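Local coordinates for GGDEF and EAL domain-containing protein (PDB 6PWK) that serves as a c-di-GMP receptor, binding the dinucleotide through its GGDEF and EAL domains, probably to control large adhesins and biofilm formation, at residues N243-F248 against N272-S277; Q185-L190 against F235-E240; S279-I284 against P314-L319. All coordinates share one frame; numbering follows the deposited sequence.

Contact 1. Residues N243-F248 against N272-S277. With MG (magnesium ion), chain E; C2E (9,9'-[(2R,3R,3aS,5S,7aR,9R,10R,10aS,12S,14aR)-3,5,10,12-tetrahydroxy-5,12-dioxidooctahydro-2H,7H-difuro[3,2-d:3',2'-j][1,3,7,9,2,8]tetraoxadiphosphacyclododecine-2,9-diyl]bis(2-amino-1,9-dihydro-6H-purin-6-one)), chain C.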
loop_
_atom_site.group_PDB
_atom_site.type_symbol
_atom_site.label_atom_id
_atom_site.label_comp_id
_atom_site.label_asym_id
_atom_site.label_seq_id
_atom_site.Cartn_x
_atom_site.Cartn_y
_atom_site.Cartn_z
ATOM N N ASN A 243 4.211 -10.039 0.295
ATOM C CA ASN A 243 2.762 -10.073 0.080
ATOM C C ASN A 243 2.319 -11.411 -0.508
ATOM O O ASN A 243 1.514 -11.470 -1.442
ATOM C CB ASN A 243 2.307 -8.913 -0.806
ATOM C CG ASN A 243 2.650 -7.560 -0.215
ATOM O OD1 ASN A 243 1.982 -7.083 0.702
ATOM N ND2 ASN A 243 3.694 -6.931 -0.743
ATOM N N ALA A 244 2.852 -12.501 0.048
ATOM C CA ALA A 244 2.542 -13.838 -0.433
ATOM C C ALA A 244 2.064 -14.772 0.674
ATOM O O ALA A 244 1.871 -15.967 0.414
ATOM C CB ALA A 244 3.762 -14.456 -1.132
ATOM N N SER A 245 1.863 -14.269 1.892
ATOM C CA SER A 245 1.433 -15.133 2.987
ATOM C C SER A 245 0.021 -15.668 2.784
ATOM O O SER A 245 -0.313 -16.720 3.342
ATOM C CB SER A 245 1.518 -14.387 4.321
ATOM O OG SER A 245 0.549 -13.356 4.391
ATOM N N HIS A 246 -0.811 -14.980 1.999
ATOM C CA HIS A 246 -2.162 -15.479 1.761
ATOM C C HIS A 246 -2.151 -16.758 0.935
ATOM O O HIS A 246 -3.072 -17.572 1.050
ATOM C CB HIS A 246 -3.016 -14.405 1.086
ATOM C CG HIS A 246 -2.542 -14.019 -0.279
ATOM N ND1 HIS A 246 -1.535 -13.101 -0.484
ATOM C CD2 HIS A 246 -2.940 -14.422 -1.508
ATOM C CE1 HIS A 246 -1.331 -12.958 -1.782
ATOM N NE2 HIS A 246 -2.171 -13.749 -2.425
ATOM N N ILE A 247 -1.125 -16.959 0.103
ATOM C CA ILE A 247 -0.969 -18.243 -0.575
ATOM C C ILE A 247 -0.772 -19.352 0.448
ATOM O O ILE A 247 -1.353 -20.439 0.337
ATOM C CB ILE A 247 0.201 -18.193 -1.576
ATOM C CG1 ILE A 247 -0.141 -17.303 -2.772
ATOM C CG2 ILE A 247 0.576 -19.595 -2.037
ATOM C CD1 ILE A 247 0.350 -15.883 -2.634
ATOM N N PHE A 248 0.045 -19.088 1.469
ATOM C CA PHE A 248 0.295 -20.078 2.508
ATOM C C PHE A 248 -0.941 -20.303 3.371
ATOM O O PHE A 248 -1.269 -21.447 3.707
ATOM C CB PHE A 248 1.485 -19.631 3.356
ATOM C CG PHE A 248 1.654 -20.404 4.628
ATOM C CD1 PHE A 248 2.204 -21.673 4.616
ATOM C CD2 PHE A 248 1.280 -19.851 5.842
ATOM C CE1 PHE A 248 2.366 -22.381 5.789
ATOM C CE2 PHE A 248 1.441 -20.555 7.017
ATOM C CZ PHE A 248 1.984 -21.821 6.990
ATOM N N ASN A 272 -4.287 -20.359 12.436
ATOM C CA ASN A 272 -3.578 -19.088 12.503
ATOM C C ASN A 272 -3.620 -18.384 11.151
ATOM O O ASN A 272 -3.489 -19.013 10.097
ATOM C CB ASN A 272 -2.126 -19.300 12.930
ATOM C CG ASN A 272 -2.000 -19.803 14.354
ATOM O OD1 ASN A 272 -2.145 -19.040 15.310
ATOM N ND2 ASN A 272 -1.716 -21.092 14.503
ATOM N N ILE A 273 -3.801 -17.065 11.187
ATOM C CA ILE A 273 -3.824 -16.234 9.990
ATOM C C ILE A 273 -2.786 -15.134 10.156
ATOM O O ILE A 273 -2.765 -14.446 11.182
ATOM C CB ILE A 273 -5.218 -15.623 9.739
ATOM C CG1 ILE A 273 -6.290 -16.715 9.694
ATOM C CG2 ILE A 273 -5.221 -14.817 8.449
ATOM C CD1 ILE A 273 -6.134 -17.685 8.543
ATOM N N ALA A 274 -1.929 -14.968 9.154
ATOM C CA ALA A 274 -0.937 -13.905 9.202
ATOM C C ALA A 274 -1.588 -12.556 8.911
ATOM O O ALA A 274 -2.658 -12.471 8.303
ATOM C CB ALA A 274 0.192 -14.174 8.206
ATOM N N GLN A 275 -0.925 -11.487 9.362
ATOM C CA GLN A 275 -1.464 -10.147 9.148
ATOM C C GLN A 275 -1.444 -9.770 7.672
ATOM O O GLN A 275 -2.403 -9.177 7.165
ATOM C CB GLN A 275 -0.685 -9.123 9.973
ATOM C CG GLN A 275 -1.090 -7.679 9.701
ATOM C CD GLN A 275 -0.529 -6.706 10.720
ATOM O OE1 GLN A 275 -0.178 -7.091 11.836
ATOM N NE2 GLN A 275 -0.443 -5.437 10.341
ATOM N N GLY A 276 -0.365 -10.113 6.965
ATOM C CA GLY A 276 -0.265 -9.796 5.551
ATOM C C GLY A 276 -1.338 -10.435 4.697
ATOM O O GLY A 276 -1.609 -9.952 3.592
ATOM N N SER A 277 -1.957 -11.514 5.179
ATOM C CA SER A 277 -3.050 -12.133 4.437
ATOM C C SER A 277 -4.351 -11.359 4.620
ATOM O O SER A 277 -5.140 -11.235 3.677
ATOM C CB SER A 277 -3.225 -13.586 4.878
ATOM O OG SER A 277 -2.012 -14.307 4.745
HETATM MG MG MG E . -1.825 -18.757 17.587
HETATM P P1 C2E C . 1.722 -19.208 17.867
HETATM O O2P C2E C . 0.320 -18.762 17.552
HETATM O O1P C2E C . 2.053 -18.550 19.177
HETATM O "O5'" C2E C . 1.795 -20.814 18.177
HETATM C "C5'" C2E C . 2.384 -21.225 19.366
HETATM C "C4'" C2E C . 3.856 -21.590 19.029
HETATM O "O4'" C2E C . 4.511 -21.885 20.113
HETATM C "C3'" C2E C . 3.926 -22.884 18.198
HETATM O "O3'" C2E C . 5.171 -22.954 17.695
HETATM C "C2'" C2E C . 3.797 -23.940 19.307
HETATM O "O2'" C2E C . 4.255 -25.267 18.808
HETATM C "C1'" C2E C . 4.699 -23.487 20.131
HETATM N N9 C2E C . 4.669 -23.830 21.530
HETATM C C8 C2E C . 3.408 -24.322 21.607
HETATM N N7 C2E C . 3.212 -24.689 22.900
HETATM C C5 C2E C . 4.313 -24.421 23.592
HETATM C C6 C2E C . 4.721 -24.588 25.067
HETATM O O6 C2E C . 3.985 -25.055 25.869
HETATM N N1 C2E C . 6.024 -24.178 25.494
HETATM C C2 C2E C . 6.972 -23.604 24.573
HETATM N N2 C2E C . 8.312 -23.167 24.954
HETATM N N3 C2E C . 6.552 -23.456 23.190
HETATM C C4 C2E C . 5.204 -23.881 22.734
HETATM P P11 C2E C . 5.189 -23.219 16.057
HETATM O O21 C2E C . 4.698 -24.549 15.551
HETATM O O11 C2E C . 6.634 -23.142 15.636
HETATM O O5A C2E C . 4.398 -21.880 15.500
HETATM C C5A C2E C . 5.183 -20.722 15.588
HETATM C C4A C2E C . 4.469 -19.584 14.978
HETATM O O4A C2E C . 4.376 -19.768 13.688
HETATM C C3A C2E C . 2.898 -19.484 15.577
HETATM O O3A C2E C . 2.868 -18.635 16.817
HETATM C C2A C2E C . 2.236 -18.961 14.689
HETATM O O2A C2E C . 2.259 -17.462 14.836
HETATM C C1A C2E C . 2.955 -19.422 13.305
HETATM N N91 C2E C . 2.330 -20.452 12.783
HETATM C C81 C2E C . 2.417 -21.754 13.095
HETATM N N71 C2E C . 1.574 -22.398 12.265
HETATM C C51 C2E C . 0.992 -21.503 11.472
HETATM C C61 C2E C . -0.035 -21.639 10.354
HETATM O O61 C2E C . -0.437 -22.714 10.086
HETATM N N11 C2E C . -0.505 -20.489 9.644
HETATM C C21 C2E C . -0.007 -19.185 9.980
HETATM N N21 C2E C . -0.487 -18.018 9.254
HETATM N N31 C2E C . 0.977 -19.066 11.057
HETATM C C41 C2E C . 1.463 -20.272 11.792
#
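S245 and S277 meet through their hydroxyls. S245 OG donates to S277 OG over 2.8 Å. The chi1 of 69° sets S245 OG between its backbone N and carbonyl carbon, pointing at the 272-277 segment. S277 OG lies anti to its own carbonyl carbon (chi1 -55°). This turns it to the start of helix 245-261, where H246 CB packs 3.8 Å from S277 OG. Of the H246 side chain only CB takes part; the imidazole lies farther off. S245 OG also faces the A274 methyl, 3.9 Å from A274 CB, and packs against the G276 backbone. A274 is the N-cap of the short helix 275-278. Beyond it lies the dinucleotide of the EAL domain. F248 CE2 comes 3.3 Å from N11 of a guanine, with C21 of that base at the edge of the phenyl ring. N272 is one of four residues that bind the magnesium ion. S277 OG has a second partner in D249 OD2, which also accepts from A274 N. D249 OD1 is hydrogen-bonded to the c-di-GMP. S277 is therefore a second-shell group, behind D249. S245 stands one step further out and would steady S277 through the hydroxyl pair.

Contact 2. Residues Q185-L190 against F235-E240. With C2E (9,9'-[(2R,3R,3aS,5S,7aR,9R,10R,10aS,12S,14aR)-3,5,10,12-tetrahydroxy-5,12-dioxidooctahydro-2H,7H-difuro[3,2-d:3',2'-j][1,3,7,9,2,8]tetraoxadiphosphacyclododecine-2,9-diyl]bis(2-amino-1,9-dihydro-6H-purin-6-one)), chain D.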
loop_
_atom_site.group_PDB
_atom_site.type_symbol
_atom_site.label_atom_id
_atom_site.label_comp_id
_atom_site.label_asym_id
_atom_site.label_seq_id
_atom_site.Cartn_x
_atom_site.Cartn_y
_atom_site.Cartn_z
ATOM N N GLN A 185 13.172 -14.087 -1.194
ATOM C CA GLN A 185 12.638 -14.773 -2.366
ATOM C C GLN A 185 12.967 -16.260 -2.347
ATOM O O GLN A 185 12.208 -17.066 -2.897
ATOM C CB GLN A 185 13.162 -14.113 -3.641
ATOM C CG GLN A 185 12.566 -12.736 -3.891
ATOM C CD GLN A 185 13.369 -11.912 -4.875
ATOM O OE1 GLN A 185 13.937 -12.439 -5.833
ATOM N NE2 GLN A 185 13.425 -10.607 -4.641
ATOM N N GLN A 186 14.081 -16.645 -1.723
ATOM C CA GLN A 186 14.397 -18.064 -1.603
ATOM C C GLN A 186 13.410 -18.772 -0.685
ATOM O O GLN A 186 12.968 -19.888 -0.984
ATOM C CB GLN A 186 15.829 -18.245 -1.103
ATOM C CG GLN A 186 16.892 -17.907 -2.135
ATOM C CD GLN A 186 18.295 -17.929 -1.558
ATOM O OE1 GLN A 186 18.504 -17.613 -0.388
ATOM N NE2 GLN A 186 19.265 -18.307 -2.381
ATOM N N TRP A 187 13.053 -18.142 0.439
ATOM C CA TRP A 187 12.058 -18.729 1.332
ATOM C C TRP A 187 10.727 -18.915 0.618
ATOM O O TRP A 187 10.095 -19.973 0.723
ATOM C CB TRP A 187 11.871 -17.854 2.576
ATOM C CG TRP A 187 12.884 -18.073 3.659
ATOM C CD1 TRP A 187 13.770 -17.158 4.145
ATOM C CD2 TRP A 187 13.110 -19.281 4.396
ATOM N NE1 TRP A 187 14.534 -17.719 5.138
ATOM C CE2 TRP A 187 14.151 -19.022 5.312
ATOM C CE3 TRP A 187 12.534 -20.556 4.372
ATOM C CZ2 TRP A 187 14.629 -19.990 6.193
ATOM C CZ3 TRP A 187 13.011 -21.517 5.248
ATOM C CH2 TRP A 187 14.047 -21.228 6.146
ATOM N N LYS A 188 10.284 -17.891 -0.117
ATOM C CA LYS A 188 9.008 -17.978 -0.818
ATOM C C LYS A 188 9.013 -19.114 -1.834
ATOM O O LYS A 188 8.032 -19.857 -1.950
ATOM C CB LYS A 188 8.692 -16.648 -1.500
ATOM C CG LYS A 188 7.369 -16.638 -2.245
ATOM C CD LYS A 188 7.247 -15.417 -3.139
ATOM C CE LYS A 188 6.011 -15.499 -4.017
ATOM N NZ LYS A 188 6.113 -14.597 -5.198
ATOM N N THR A 189 10.115 -19.268 -2.573
ATOM C CA THR A 189 10.211 -20.362 -3.535
ATOM C C THR A 189 10.130 -21.717 -2.840
ATOM O O THR A 189 9.460 -22.634 -3.329
ATOM C CB THR A 189 11.511 -20.250 -4.336
ATOM O OG1 THR A 189 11.569 -18.971 -4.980
ATOM C CG2 THR A 189 11.587 -21.342 -5.392
ATOM N N LEU A 190 10.800 -21.856 -1.692
ATOM C CA LEU A 190 10.771 -23.124 -0.969
ATOM C C LEU A 190 9.369 -23.441 -0.466
ATOM O O LEU A 190 8.922 -24.592 -0.547
ATOM C CB LEU A 190 11.767 -23.092 0.190
ATOM C CG LEU A 190 11.834 -24.357 1.048
ATOM C CD1 LEU A 190 12.206 -25.555 0.195
ATOM C CD2 LEU A 190 12.816 -24.188 2.197
ATOM N N PHE A 235 10.013 -18.783 7.956
ATOM C CA PHE A 235 9.734 -18.234 6.635
ATOM C C PHE A 235 8.580 -17.243 6.578
ATOM O O PHE A 235 8.391 -16.623 5.526
ATOM C CB PHE A 235 9.447 -19.366 5.632
ATOM C CG PHE A 235 8.265 -20.223 5.999
ATOM C CD1 PHE A 235 6.976 -19.838 5.661
ATOM C CD2 PHE A 235 8.445 -21.422 6.668
ATOM C CE1 PHE A 235 5.891 -20.625 5.994
ATOM C CE2 PHE A 235 7.361 -22.215 7.001
ATOM C CZ PHE A 235 6.084 -21.815 6.664
ATOM N N LEU A 236 7.800 -17.080 7.650
ATOM C CA LEU A 236 6.621 -16.220 7.571
ATOM C C LEU A 236 6.991 -14.761 7.331
ATOM O O LEU A 236 6.209 -14.016 6.730
ATOM C CB LEU A 236 5.783 -16.350 8.841
ATOM C CG LEU A 236 4.674 -17.403 8.787
ATOM C CD1 LEU A 236 3.946 -17.477 10.116
ATOM C CD2 LEU A 236 3.704 -17.095 7.656
ATOM N N PHE A 237 8.168 -14.334 7.791
ATOM C CA PHE A 237 8.593 -12.959 7.550
ATOM C C PHE A 237 8.794 -12.704 6.061
ATOM O O PHE A 237 8.483 -11.618 5.560
ATOM C CB PHE A 237 9.878 -12.663 8.322
ATOM C CG PHE A 237 11.118 -13.182 7.650
ATOM C CD1 PHE A 237 11.413 -14.535 7.662
ATOM C CD2 PHE A 237 11.983 -12.317 7.000
ATOM C CE1 PHE A 237 12.552 -15.016 7.041
ATOM C CE2 PHE A 237 13.122 -12.791 6.377
ATOM C CZ PHE A 237 13.408 -14.141 6.398
ATOM N N ALA A 238 9.307 -13.701 5.337
ATOM C CA ALA A 238 9.547 -13.532 3.909
ATOM C C ALA A 238 8.236 -13.464 3.136
ATOM O O ALA A 238 8.111 -12.686 2.184
ATOM C CB ALA A 238 10.423 -14.666 3.386
ATOM N N LEU A 239 7.248 -14.267 3.532
ATOM C CA LEU A 239 5.979 -14.280 2.814
ATOM C C LEU A 239 5.208 -12.983 3.024
ATOM O O LEU A 239 4.590 -12.464 2.087
ATOM C CB LEU A 239 5.141 -15.480 3.249
ATOM C CG LEU A 239 5.790 -16.855 3.073
ATOM C CD1 LEU A 239 4.781 -17.961 3.335
ATOM C CD2 LEU A 239 6.395 -16.989 1.683
ATOM N N GLU A 240 5.230 -12.445 4.245
ATOM C CA GLU A 240 4.519 -11.197 4.503
ATOM C C GLU A 240 5.219 -10.017 3.843
ATOM O O GLU A 240 4.558 -9.100 3.340
ATOM C CB GLU A 240 4.381 -10.967 6.007
ATOM C CG GLU A 240 3.430 -11.930 6.693
ATOM C CD GLU A 240 3.114 -11.520 8.117
ATOM O OE1 GLU A 240 3.986 -11.684 8.996
ATOM O OE2 GLU A 240 1.993 -11.023 8.356
HETATM P P1 C2E D . 15.788 -11.053 -1.250
HETATM O O2P C2E D . 14.658 -10.096 -0.963
HETATM O O1P C2E D . 15.104 -12.259 -1.818
HETATM O "O5'" C2E D . 16.761 -10.592 -2.477
HETATM C "C5'" C2E D . 17.484 -11.553 -3.176
HETATM C "C4'" C2E D . 18.259 -10.699 -4.207
HETATM O "O4'" C2E D . 17.403 -10.067 -4.961
HETATM C "C3'" C2E D . 18.871 -9.538 -3.398
HETATM O "O3'" C2E D . 20.090 -9.841 -2.910
HETATM C "C2'" C2E D . 18.942 -8.373 -4.405
HETATM O "O2'" C2E D . 20.294 -8.309 -5.031
HETATM C "C1'" C2E D . 18.109 -8.676 -5.368
HETATM N N9 C2E D . 17.159 -7.627 -5.641
HETATM C C8 C2E D . 16.387 -7.907 -4.561
HETATM N N7 C2E D . 15.370 -7.010 -4.577
HETATM C C5 C2E D . 15.509 -6.209 -5.638
HETATM C C6 C2E D . 14.704 -5.015 -6.207
HETATM O O6 C2E D . 13.719 -4.619 -5.679
HETATM N N1 C2E D . 15.126 -4.341 -7.407
HETATM C C2 C2E D . 16.320 -4.774 -8.099
HETATM N N2 C2E D . 16.842 -4.167 -9.319
HETATM N N3 C2E D . 17.057 -5.899 -7.542
HETATM C C4 C2E D . 16.624 -6.604 -6.299
HETATM P P11 C2E D . 20.620 -8.716 -1.800
HETATM O O21 C2E D . 20.426 -7.246 -2.099
HETATM O O11 C2E D . 22.114 -8.873 -1.748
HETATM O O5A C2E D . 20.077 -9.297 -0.347
HETATM C C5A C2E D . 19.778 -10.667 -0.297
HETATM C C4A C2E D . 18.992 -10.924 0.925
HETATM O O4A C2E D . 19.425 -10.188 1.919
HETATM C C3A C2E D . 17.402 -10.462 0.638
HETATM O O3A C2E D . 16.599 -11.602 0.084
HETATM C C2A C2E D . 16.949 -10.143 1.722
HETATM O O2A C2E D . 16.413 -11.372 2.407
HETATM C C1A C2E D . 18.212 -9.517 2.526
HETATM N N91 C2E D . 18.275 -8.206 2.410
HETATM C C81 C2E D . 18.902 -7.467 1.479
HETATM N N71 C2E D . 18.690 -6.180 1.804
HETATM C C51 C2E D . 17.953 -6.142 2.913
HETATM C C61 C2E D . 17.407 -4.984 3.742
HETATM O O61 C2E D . 17.645 -3.885 3.390
HETATM N N11 C2E D . 16.623 -5.202 4.921
HETATM C C21 C2E D . 16.336 -6.547 5.343
HETATM N N21 C2E D . 15.539 -6.789 6.538
HETATM N N31 C2E D . 16.867 -7.652 4.540
HETATM C C41 C2E D . 17.687 -7.413 3.308
#
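W187 is packed by three residues of helix 232-241. The backbone and CB of F235 approach its benzo side. F235 CB touches W187 CE3 at 3.5 Å, and F235 CA lies over one face of the indole, offset toward the rim. A238 CB meets W187 CB at 3.6 Å. F237 brings CE1 and CZ to the pyrrole side, with CZ 3.8 Å from W187 CD1. The F237 ring and the five-membered ring of W187 are steeply inclined, with planes at 75°. Next along the helix, L239 CD2 rests 3.7 Å from K188 CA, while the extended lysine chain runs away. The contact between the segments is apolar. At this end of helix 184-197, Q185 N donates nearly straight (167°) to O1P of a c-di-GMP, 2.7 Å away. The two helix segments cross at -100°, with axes 8.3 Å apart. W187 NE1 is hydrogen-bonded to N157 OD1 on helix 148-164 of the GGDEF domain, which would steady the rotation of the indole, and F237 packs on the same helix. F235 turns its ring to F248 of helix 245-261 and to F223 on strand 214-225. Helix 232-241 thus joins the two domains.

Contact 3. Residues S279-I284 against P314-L319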
loop_
_atom_site.group_PDB
_atom_site.type_symbol
_atom_site.label_atom_id
_atom_site.label_comp_id
_atom_site.label_asym_id
_atom_site.label_seq_id
_atom_site.Cartn_x
_atom_site.Cartn_y
_atom_site.Cartn_z
ATOM N N SER A 279 -4.749 -8.152 5.142
ATOM C CA SER A 279 -4.698 -6.915 4.371
ATOM C C SER A 279 -4.733 -7.154 2.864
ATOM O O SER A 279 -4.507 -6.213 2.095
ATOM C CB SER A 279 -3.447 -6.116 4.747
ATOM O OG SER A 279 -2.278 -6.904 4.622
ATOM N N GLN A 280 -5.012 -8.386 2.431
ATOM C CA GLN A 280 -5.137 -8.709 1.018
ATOM C C GLN A 280 -6.612 -8.871 0.682
ATOM O O GLN A 280 -7.226 -9.863 1.102
ATOM C CB GLN A 280 -4.370 -9.989 0.691
ATOM C CG GLN A 280 -3.490 -9.906 -0.550
ATOM C CD GLN A 280 -2.296 -8.987 -0.366
ATOM O OE1 GLN A 280 -1.849 -8.745 0.754
ATOM N NE2 GLN A 280 -1.774 -8.470 -1.472
ATOM N N PRO A 281 -7.223 -7.941 -0.055
ATOM C CA PRO A 281 -8.668 -8.055 -0.322
ATOM C C PRO A 281 -9.051 -9.296 -1.111
ATOM O O PRO A 281 -10.185 -9.774 -0.975
ATOM C CB PRO A 281 -8.981 -6.768 -1.099
ATOM C CG PRO A 281 -7.670 -6.347 -1.682
ATOM C CD PRO A 281 -6.641 -6.734 -0.664
ATOM N N SER A 282 -8.148 -9.832 -1.933
ATOM C CA SER A 282 -8.430 -11.097 -2.606
ATOM C C SER A 282 -8.578 -12.234 -1.607
ATOM O O SER A 282 -9.384 -13.150 -1.816
ATOM C CB SER A 282 -7.327 -11.410 -3.616
ATOM O OG SER A 282 -6.054 -11.382 -3.000
ATOM N N PHE A 283 -7.816 -12.190 -0.514
ATOM C CA PHE A 283 -7.952 -13.197 0.532
ATOM C C PHE A 283 -9.275 -13.054 1.275
ATOM O O PHE A 283 -9.855 -14.056 1.708
ATOM C CB PHE A 283 -6.774 -13.097 1.501
ATOM C CG PHE A 283 -6.817 -14.093 2.623
ATOM C CD1 PHE A 283 -6.583 -15.439 2.383
ATOM C CD2 PHE A 283 -7.078 -13.684 3.920
ATOM C CE1 PHE A 283 -6.620 -16.356 3.416
ATOM C CE2 PHE A 283 -7.113 -14.597 4.956
ATOM C CZ PHE A 283 -6.884 -15.934 4.702
ATOM N N ILE A 284 -9.768 -11.822 1.429
ATOM C CA ILE A 284 -11.049 -11.616 2.100
ATOM C C ILE A 284 -12.193 -12.135 1.237
ATOM O O ILE A 284 -13.165 -12.704 1.749
ATOM C CB ILE A 284 -11.230 -10.130 2.462
ATOM C CG1 ILE A 284 -10.055 -9.647 3.315
ATOM C CG2 ILE A 284 -12.544 -9.911 3.204
ATOM C CD1 ILE A 284 -10.195 -8.220 3.801
ATOM N N PRO A 314 -7.521 -2.291 11.518
ATOM C CA PRO A 314 -8.868 -2.624 12.011
ATOM C C PRO A 314 -9.885 -2.797 10.900
ATOM O O PRO A 314 -10.821 -3.593 11.049
ATOM C CB PRO A 314 -9.226 -1.431 12.911
ATOM C CG PRO A 314 -7.954 -0.652 13.087
ATOM C CD PRO A 314 -7.144 -0.912 11.862
ATOM N N HIS A 315 -9.729 -2.080 9.787
ATOM C CA HIS A 315 -10.735 -2.116 8.734
ATOM C C HIS A 315 -10.586 -3.349 7.854
ATOM O O HIS A 315 -11.588 -3.981 7.502
ATOM C CB HIS A 315 -10.659 -0.831 7.912
ATOM C CG HIS A 315 -10.767 0.410 8.741
ATOM N ND1 HIS A 315 -9.712 1.275 8.930
ATOM C CD2 HIS A 315 -11.800 0.915 9.456
ATOM C CE1 HIS A 315 -10.094 2.268 9.713
ATOM N NE2 HIS A 315 -11.357 2.073 10.046
ATOM N N TYR A 316 -9.352 -3.707 7.484
ATOM C CA TYR A 316 -9.130 -5.002 6.848
ATOM C C TYR A 316 -9.600 -6.136 7.749
ATOM O O TYR A 316 -10.232 -7.091 7.282
ATOM C CB TYR A 316 -7.650 -5.187 6.513
ATOM C CG TYR A 316 -7.162 -4.450 5.287
ATOM C CD1 TYR A 316 -7.591 -4.811 4.015
ATOM C CD2 TYR A 316 -6.243 -3.416 5.399
ATOM C CE1 TYR A 316 -7.133 -4.146 2.892
ATOM C CE2 TYR A 316 -5.780 -2.749 4.284
ATOM C CZ TYR A 316 -6.227 -3.116 3.034
ATOM O OH TYR A 316 -5.763 -2.446 1.926
ATOM N N THR A 317 -9.300 -6.043 9.046
ATOM C CA THR A 317 -9.663 -7.108 9.975
ATOM C C THR A 317 -11.176 -7.231 10.113
ATOM O O THR A 317 -11.714 -8.344 10.142
ATOM C CB THR A 317 -9.018 -6.854 11.338
ATOM O OG1 THR A 317 -7.628 -6.551 11.159
ATOM C CG2 THR A 317 -9.150 -8.077 12.230
ATOM N N ALA A 318 -11.880 -6.099 10.198
ATOM C CA ALA A 318 -13.333 -6.148 10.318
ATOM C C ALA A 318 -13.974 -6.722 9.061
ATOM O O ALA A 318 -14.981 -7.433 9.144
ATOM C CB ALA A 318 -13.885 -4.755 10.616
ATOM N N LEU A 319 -13.408 -6.425 7.889
ATOM C CA LEU A 319 -13.910 -7.037 6.663
ATOM C C LEU A 319 -13.684 -8.542 6.675
ATOM O O LEU A 319 -14.544 -9.312 6.233
ATOM C CB LEU A 319 -13.243 -6.402 5.441
ATOM C CG LEU A 319 -13.536 -4.921 5.195
ATOM C CD1 LEU A 319 -12.857 -4.444 3.921
ATOM C CD2 LEU A 319 -15.035 -4.664 5.145
#
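The Y316 ring is covered on one face by the backbone of S279. S279 CA makes a CH-pi contact, 3.7 Å from the ring centroid and 18° off the normal. S279 O lies over the same face, 3.4 Å from Y316 CE1. S279 CB is nearest Y316 CD2, at 3.9 Å. I284 CD1 comes to the ring edge near its plane, 4.3 Å from Y316 CD1. P281 CD approaches obliquely near CE1. Chi1 of -78° sets Y316 CG anti to the carbonyl carbon, beside the backbone N. The ring beyond it lies against S279. I284 extends the packing to L319. Its CD1 packs 3.9 Å from L319 CB, and its CG2 lies 3.7 Å from L319 O. The contact is built from van der Waals and CH-pi packing. S279 OG makes weak hydrogen bonds back to the carbonyls of Q275 and G276. P281 also packs on Y316 of the second subunit, so the dimer interface runs past this contact. Helices 281-292 and 314-326 follow the adjacent parallel strands 269-272 and 301-305. They pack as neighbours in the beta-alpha succession of the EAL barrel.

Contact 1 lies between the other two, its centre 11 Å from each. Contacts 2 and 3 are about 21 Å apart between centres and do not touch. Helix 232-241 ends in a Schellman motif with N243 at C-prime, and A244 N lies 2.7 Å from L239 O. E240 OE2 lies 2.9 Å from G276 N and so ties contact 2 to the helix start in contact 1. On the other side, F283 packs on H246, with F283 CD1 3.9 Å from H246 CB. Contact 1 borders the EAL-domain dinucleotide and magnesium. Contact 2 touches that same dinucleotide through L236, and a separate c-di-GMP, at the GGDEF domain, through Q185. Contact 3 binds no ligand but adjoins the second subunit.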